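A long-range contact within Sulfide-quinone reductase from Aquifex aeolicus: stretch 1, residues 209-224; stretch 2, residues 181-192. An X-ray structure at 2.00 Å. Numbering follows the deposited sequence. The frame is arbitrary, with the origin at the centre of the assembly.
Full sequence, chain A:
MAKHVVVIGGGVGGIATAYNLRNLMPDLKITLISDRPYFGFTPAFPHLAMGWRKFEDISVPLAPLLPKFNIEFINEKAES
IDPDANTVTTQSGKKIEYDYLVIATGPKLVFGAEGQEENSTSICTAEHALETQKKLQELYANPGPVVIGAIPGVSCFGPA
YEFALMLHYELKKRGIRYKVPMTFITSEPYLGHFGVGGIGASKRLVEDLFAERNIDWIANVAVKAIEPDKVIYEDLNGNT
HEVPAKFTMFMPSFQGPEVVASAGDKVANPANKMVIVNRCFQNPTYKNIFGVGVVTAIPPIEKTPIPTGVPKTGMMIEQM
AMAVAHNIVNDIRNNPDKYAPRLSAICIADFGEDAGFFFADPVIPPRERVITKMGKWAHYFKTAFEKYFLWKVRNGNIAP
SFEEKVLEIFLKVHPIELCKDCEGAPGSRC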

# COMPACT_ATOMS: atom_id res chain seq x y z
N LEU A 209 -2.76 7.95 6.45
CA LEU A 209 -3.16 9.02 7.35
C LEU A 209 -3.16 10.38 6.67
O LEU A 209 -4.09 11.17 6.85
CB LEU A 209 -2.21 9.03 8.55
CG LEU A 209 -2.46 9.97 9.72
CD1 LEU A 209 -3.66 9.50 10.55
CD2 LEU A 209 -1.21 10.04 10.57
N PHE A 210 -2.12 10.67 5.90
CA PHE A 210 -2.05 11.92 5.12
C PHE A 210 -3.15 11.95 4.06
O PHE A 210 -3.78 12.98 3.85
CB PHE A 210 -0.66 12.08 4.47
CG PHE A 210 0.37 12.73 5.37
CD1 PHE A 210 0.16 12.85 6.74
CD2 PHE A 210 1.57 13.21 4.84
CE1 PHE A 210 1.11 13.45 7.57
CE2 PHE A 210 2.53 13.80 5.66
CZ PHE A 210 2.30 13.92 7.03
N ALA A 211 -3.40 10.80 3.43
CA ALA A 211 -4.48 10.66 2.45
C ALA A 211 -5.86 10.88 3.07
O ALA A 211 -6.68 11.60 2.52
CB ALA A 211 -4.41 9.30 1.75
N GLU A 212 -6.10 10.26 4.23
CA GLU A 212 -7.39 10.40 4.93
C GLU A 212 -7.66 11.83 5.37
O GLU A 212 -8.81 12.24 5.48
CB GLU A 212 -7.46 9.45 6.14
CG GLU A 212 -7.77 7.99 5.78
CD GLU A 212 -6.99 6.98 6.62
OE1 GLU A 212 -6.52 7.34 7.73
OE2 GLU A 212 -6.84 5.82 6.17
N ARG A 213 -6.61 12.60 5.62
CA ARG A 213 -6.74 13.97 6.11
C ARG A 213 -6.36 15.03 5.08
O ARG A 213 -6.20 16.20 5.42
CB ARG A 213 -5.92 14.15 7.39
CG ARG A 213 -6.51 13.46 8.60
CD ARG A 213 -5.39 12.98 9.51
NE ARG A 213 -5.86 12.40 10.77
CZ ARG A 213 -6.58 11.28 10.89
NH1 ARG A 213 -6.97 10.59 9.81
NH2 ARG A 213 -6.91 10.85 12.10
N ASN A 214 -6.20 14.60 3.84
CA ASN A 214 -5.89 15.48 2.71
C ASN A 214 -4.62 16.32 2.93
O ASN A 214 -4.62 17.54 2.76
CB ASN A 214 -7.11 16.36 2.38
CG ASN A 214 -7.07 16.91 0.97
OD1 ASN A 214 -6.56 16.27 0.05
ND2 ASN A 214 -7.62 18.09 0.80
N ILE A 215 -3.54 15.64 3.31
CA ILE A 215 -2.24 16.28 3.40
C ILE A 215 -1.40 15.79 2.24
O ILE A 215 -1.03 14.62 2.19
CB ILE A 215 -1.50 15.94 4.72
CG1 ILE A 215 -2.41 16.13 5.95
CG2 ILE A 215 -0.17 16.71 4.83
CD1 ILE A 215 -2.79 17.56 6.23
N ASP A 216 -1.14 16.69 1.30
CA ASP A 216 -0.32 16.37 0.15
C ASP A 216 1.13 16.27 0.58
O ASP A 216 1.52 16.85 1.60
CB ASP A 216 -0.49 17.44 -0.94
CG ASP A 216 -1.88 17.43 -1.53
OD1 ASP A 216 -2.35 16.35 -1.95
OD2 ASP A 216 -2.51 18.51 -1.58
N TRP A 217 1.93 15.53 -0.17
CA TRP A 217 3.31 15.33 0.25
C TRP A 217 4.28 15.09 -0.88
O TRP A 217 3.90 14.60 -1.95
CB TRP A 217 3.41 14.20 1.28
CG TRP A 217 2.83 12.91 0.84
CD1 TRP A 217 1.54 12.48 1.03
CD2 TRP A 217 3.50 11.86 0.14
NE1 TRP A 217 1.37 11.23 0.49
CE2 TRP A 217 2.56 10.82 -0.06
CE3 TRP A 217 4.81 11.69 -0.33
CZ2 TRP A 217 2.89 9.63 -0.71
CZ3 TRP A 217 5.13 10.50 -0.98
CH2 TRP A 217 4.17 9.49 -1.17
N ILE A 218 5.53 15.45 -0.61
CA ILE A 218 6.64 15.26 -1.53
C ILE A 218 7.79 14.75 -0.67
O ILE A 218 8.21 15.42 0.28
CB ILE A 218 7.04 16.60 -2.21
CG1 ILE A 218 5.81 17.30 -2.81
CG2 ILE A 218 8.12 16.35 -3.26
CD1 ILE A 218 6.01 18.78 -3.12
N ALA A 219 8.28 13.56 -0.98
CA ALA A 219 9.38 12.96 -0.25
C ALA A 219 10.60 12.87 -1.15
O ALA A 219 10.50 13.04 -2.36
CB ALA A 219 8.98 11.58 0.28
N ASN A 220 11.75 12.60 -0.54
CA ASN A 220 12.99 12.34 -1.28
C ASN A 220 13.49 13.56 -2.07
O ASN A 220 14.05 13.41 -3.16
CB ASN A 220 12.83 11.11 -2.19
CG ASN A 220 14.09 10.30 -2.31
OD1 ASN A 220 14.96 10.34 -1.44
ND2 ASN A 220 14.21 9.54 -3.40
N VAL A 221 13.28 14.74 -1.50
CA VAL A 221 13.72 15.98 -2.14
C VAL A 221 14.49 16.84 -1.14
O VAL A 221 14.38 16.64 0.07
CB VAL A 221 12.54 16.80 -2.75
CG1 VAL A 221 11.88 16.04 -3.90
CG2 VAL A 221 11.52 17.18 -1.68
N ALA A 222 15.25 17.79 -1.66
CA ALA A 222 16.07 18.66 -0.84
C ALA A 222 15.50 20.07 -0.88
O ALA A 222 15.59 20.76 -1.91
CB ALA A 222 17.52 18.65 -1.35
N VAL A 223 14.90 20.50 0.23
CA VAL A 223 14.43 21.88 0.37
C VAL A 223 15.66 22.78 0.35
O VAL A 223 16.59 22.61 1.15
CB VAL A 223 13.62 22.07 1.68
CG1 VAL A 223 13.23 23.54 1.87
CG2 VAL A 223 12.39 21.20 1.67
N LYS A 224 15.66 23.73 -0.58
CA LYS A 224 16.81 24.60 -0.81
C LYS A 224 16.59 26.02 -0.32
O LYS A 224 17.55 26.71 0.06
CB LYS A 224 17.18 24.62 -2.30
CG LYS A 224 17.77 23.31 -2.83
CD LYS A 224 19.00 22.90 -2.02
CE LYS A 224 19.59 21.58 -2.50
NZ LYS A 224 20.75 21.79 -3.40
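Stretch 2, residues 181-192: PMTFITSEPYLG

Stretch 1 enters as the last turn of a helix, which ends at Glu-212, and reverses through Arg-213 and Asn-214, the latter with positive phi (57°/50°), into a short strand that includes Asp-216, Trp-217 and Ile-218. Stretch 2 lies alongside this segment as a parallel β-strand that begins at Met-182 and takes in Thr-183, Phe-184 and Ile-185; farther on, the chain runs as a loop to Gly-192. The two strand axes approach to 4.3 Å, and their N-to-C directions differ by 22° (signed crossing angle -22°). The register pairs Asp-216 with Thr-183, Trp-217 with Phe-184 and Ile-218 with Ile-185, at CA-CA distances of 4.5, 4.4 and 4.8 Å.

The hydrogen bonds follow the parallel pattern, in which alternate residues of each strand supply both donor and acceptor. Asp-216 N donates to Met-182 O (2.9 Å), and Phe-184 N returns a bond to Asp-216 O (2.7 Å). One step on, Ile-218 N donates to Phe-184 O (2.8 Å) and Thr-186 N to Ile-218 O (3.0 Å). CA-H...O contacts lie between these rungs, among them Thr-183 CA to Asp-216 O and Trp-217 CA to Phe-184 O, both 3.1 Å. Beyond the paired strands, Asn-220, again at positive phi (65°/35°), donates from its N to Glu-188 O (2.7 Å), while the bond from Val-221 N to Thr-186 O is weak at 3.4 Å. Water 1 lies at the start of the pairing, accepting from Met-182 N (3.0 Å) and 2.9 Å from Asn-214 O, to which it can donate.

The side chains alternate between the two faces of the sheet. On the face of Trp-217 and Phe-184, the preceding helix packs back through Phe-210, whose ring edge meets the ring face of Phe-184, with centroids 5.2 Å apart and planes at 63°. Leu-191, brought round by the loop of stretch 2, points toward stretch 1 and reaches both aromatic residues of that stretch: its CD2 lies 3.7 Å from Phe-210 CD2 and sits over the five-membered ring of Trp-217, 3.5 Å from Trp-217 CD2 and only 5° off the ring normal, a CH-π contact.

On the face shared by Ile-218 and Ile-185, the two isoleucines meet at Ile-218 CD1 and Ile-185 CD1 (4.0 Å). Ile-185 CG2 also touches Val-221 CG2 (3.5 Å) and Val-223 CG2 (3.7 Å), so this one side chain extends the apolar contact past the paired strands. At the other end of the pairing, Ile-215 CD1 packs against Met-182 SD at 3.6 Å.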

# COMPACT_ATOMS: atom_id res chain seq x y z
N PRO A 181 -4.72 24.63 1.93
CA PRO A 181 -3.95 23.55 1.34
C PRO A 181 -2.77 23.20 2.24
O PRO A 181 -2.11 24.09 2.78
CB PRO A 181 -3.46 24.14 0.01
CG PRO A 181 -4.44 25.22 -0.30
CD PRO A 181 -4.76 25.81 1.04
N MET A 182 -2.52 21.91 2.42
CA MET A 182 -1.41 21.45 3.24
C MET A 182 -0.52 20.50 2.47
O MET A 182 -1.01 19.54 1.85
CB MET A 182 -1.90 20.80 4.53
CG MET A 182 -2.53 21.78 5.51
SD MET A 182 -2.95 21.05 7.10
CE MET A 182 -1.31 20.73 7.74
N THR A 183 0.78 20.77 2.52
CA THR A 183 1.77 19.95 1.84
C THR A 183 2.93 19.66 2.78
O THR A 183 3.45 20.56 3.45
CB THR A 183 2.28 20.63 0.54
OG1 THR A 183 1.17 20.83 -0.35
CG2 THR A 183 3.33 19.76 -0.16
N PHE A 184 3.32 18.40 2.83
CA PHE A 184 4.43 17.95 3.65
C PHE A 184 5.61 17.65 2.73
O PHE A 184 5.47 16.89 1.78
CB PHE A 184 4.02 16.71 4.43
CG PHE A 184 4.96 16.34 5.53
CD1 PHE A 184 4.81 16.88 6.81
CD2 PHE A 184 5.98 15.42 5.31
CE1 PHE A 184 5.69 16.54 7.84
CE2 PHE A 184 6.86 15.07 6.34
CZ PHE A 184 6.71 15.63 7.61
N ILE A 185 6.76 18.28 2.99
CA ILE A 185 7.95 18.08 2.15
C ILE A 185 9.12 17.60 3.00
O ILE A 185 9.52 18.27 3.95
CB ILE A 185 8.36 19.36 1.37
CG1 ILE A 185 7.18 19.91 0.56
CG2 ILE A 185 9.56 19.08 0.46
CD1 ILE A 185 7.53 21.11 -0.31
N THR A 186 9.66 16.44 2.66
CA THR A 186 10.70 15.84 3.50
C THR A 186 11.92 15.31 2.74
O THR A 186 11.83 14.90 1.57
CB THR A 186 10.10 14.73 4.41
OG1 THR A 186 11.13 14.19 5.24
CG2 THR A 186 9.44 13.62 3.58
N SER A 187 13.07 15.35 3.42
CA SER A 187 14.30 14.73 2.96
C SER A 187 14.25 13.20 3.06
O SER A 187 15.02 12.50 2.39
CB SER A 187 15.48 15.27 3.77
OG SER A 187 15.15 15.40 5.15
N GLU A 188 13.36 12.67 3.90
CA GLU A 188 13.13 11.22 3.99
C GLU A 188 12.85 10.66 2.60
O GLU A 188 12.17 11.32 1.80
CB GLU A 188 11.92 10.91 4.86
CG GLU A 188 12.09 11.16 6.34
CD GLU A 188 10.73 11.26 7.00
OE1 GLU A 188 10.04 12.28 6.78
OE2 GLU A 188 10.32 10.31 7.68
N PRO A 189 13.36 9.44 2.32
CA PRO A 189 13.11 8.81 1.03
C PRO A 189 11.64 8.46 0.85
O PRO A 189 11.16 8.33 -0.27
CB PRO A 189 13.96 7.53 1.09
CG PRO A 189 14.12 7.26 2.56
CD PRO A 189 14.20 8.61 3.20
N TYR A 190 10.93 8.30 1.97
CA TYR A 190 9.48 8.06 1.96
C TYR A 190 8.90 8.50 3.29
O TYR A 190 9.63 8.69 4.25
CB TYR A 190 9.17 6.57 1.70
CG TYR A 190 9.92 5.62 2.60
CD1 TYR A 190 9.47 5.36 3.89
CD2 TYR A 190 11.08 4.99 2.17
CE1 TYR A 190 10.16 4.49 4.73
CE2 TYR A 190 11.78 4.11 3.00
CZ TYR A 190 11.31 3.87 4.28
OH TYR A 190 11.97 3.01 5.12
N LEU A 191 7.58 8.66 3.34
CA LEU A 191 6.91 9.07 4.57
C LEU A 191 7.11 8.02 5.66
O LEU A 191 7.10 6.83 5.38
CB LEU A 191 5.42 9.23 4.31
CG LEU A 191 4.79 10.60 4.01
CD1 LEU A 191 5.71 11.56 3.27
CD2 LEU A 191 3.48 10.39 3.28
N GLY A 192 7.30 8.46 6.90
CA GLY A 192 7.42 7.52 8.01
C GLY A 192 8.73 6.73 8.00
O GLY A 192 8.80 5.65 8.59
O HOH W 1 -4.20 19.84 1.03
O HOH W 2 16.13 10.62 0.88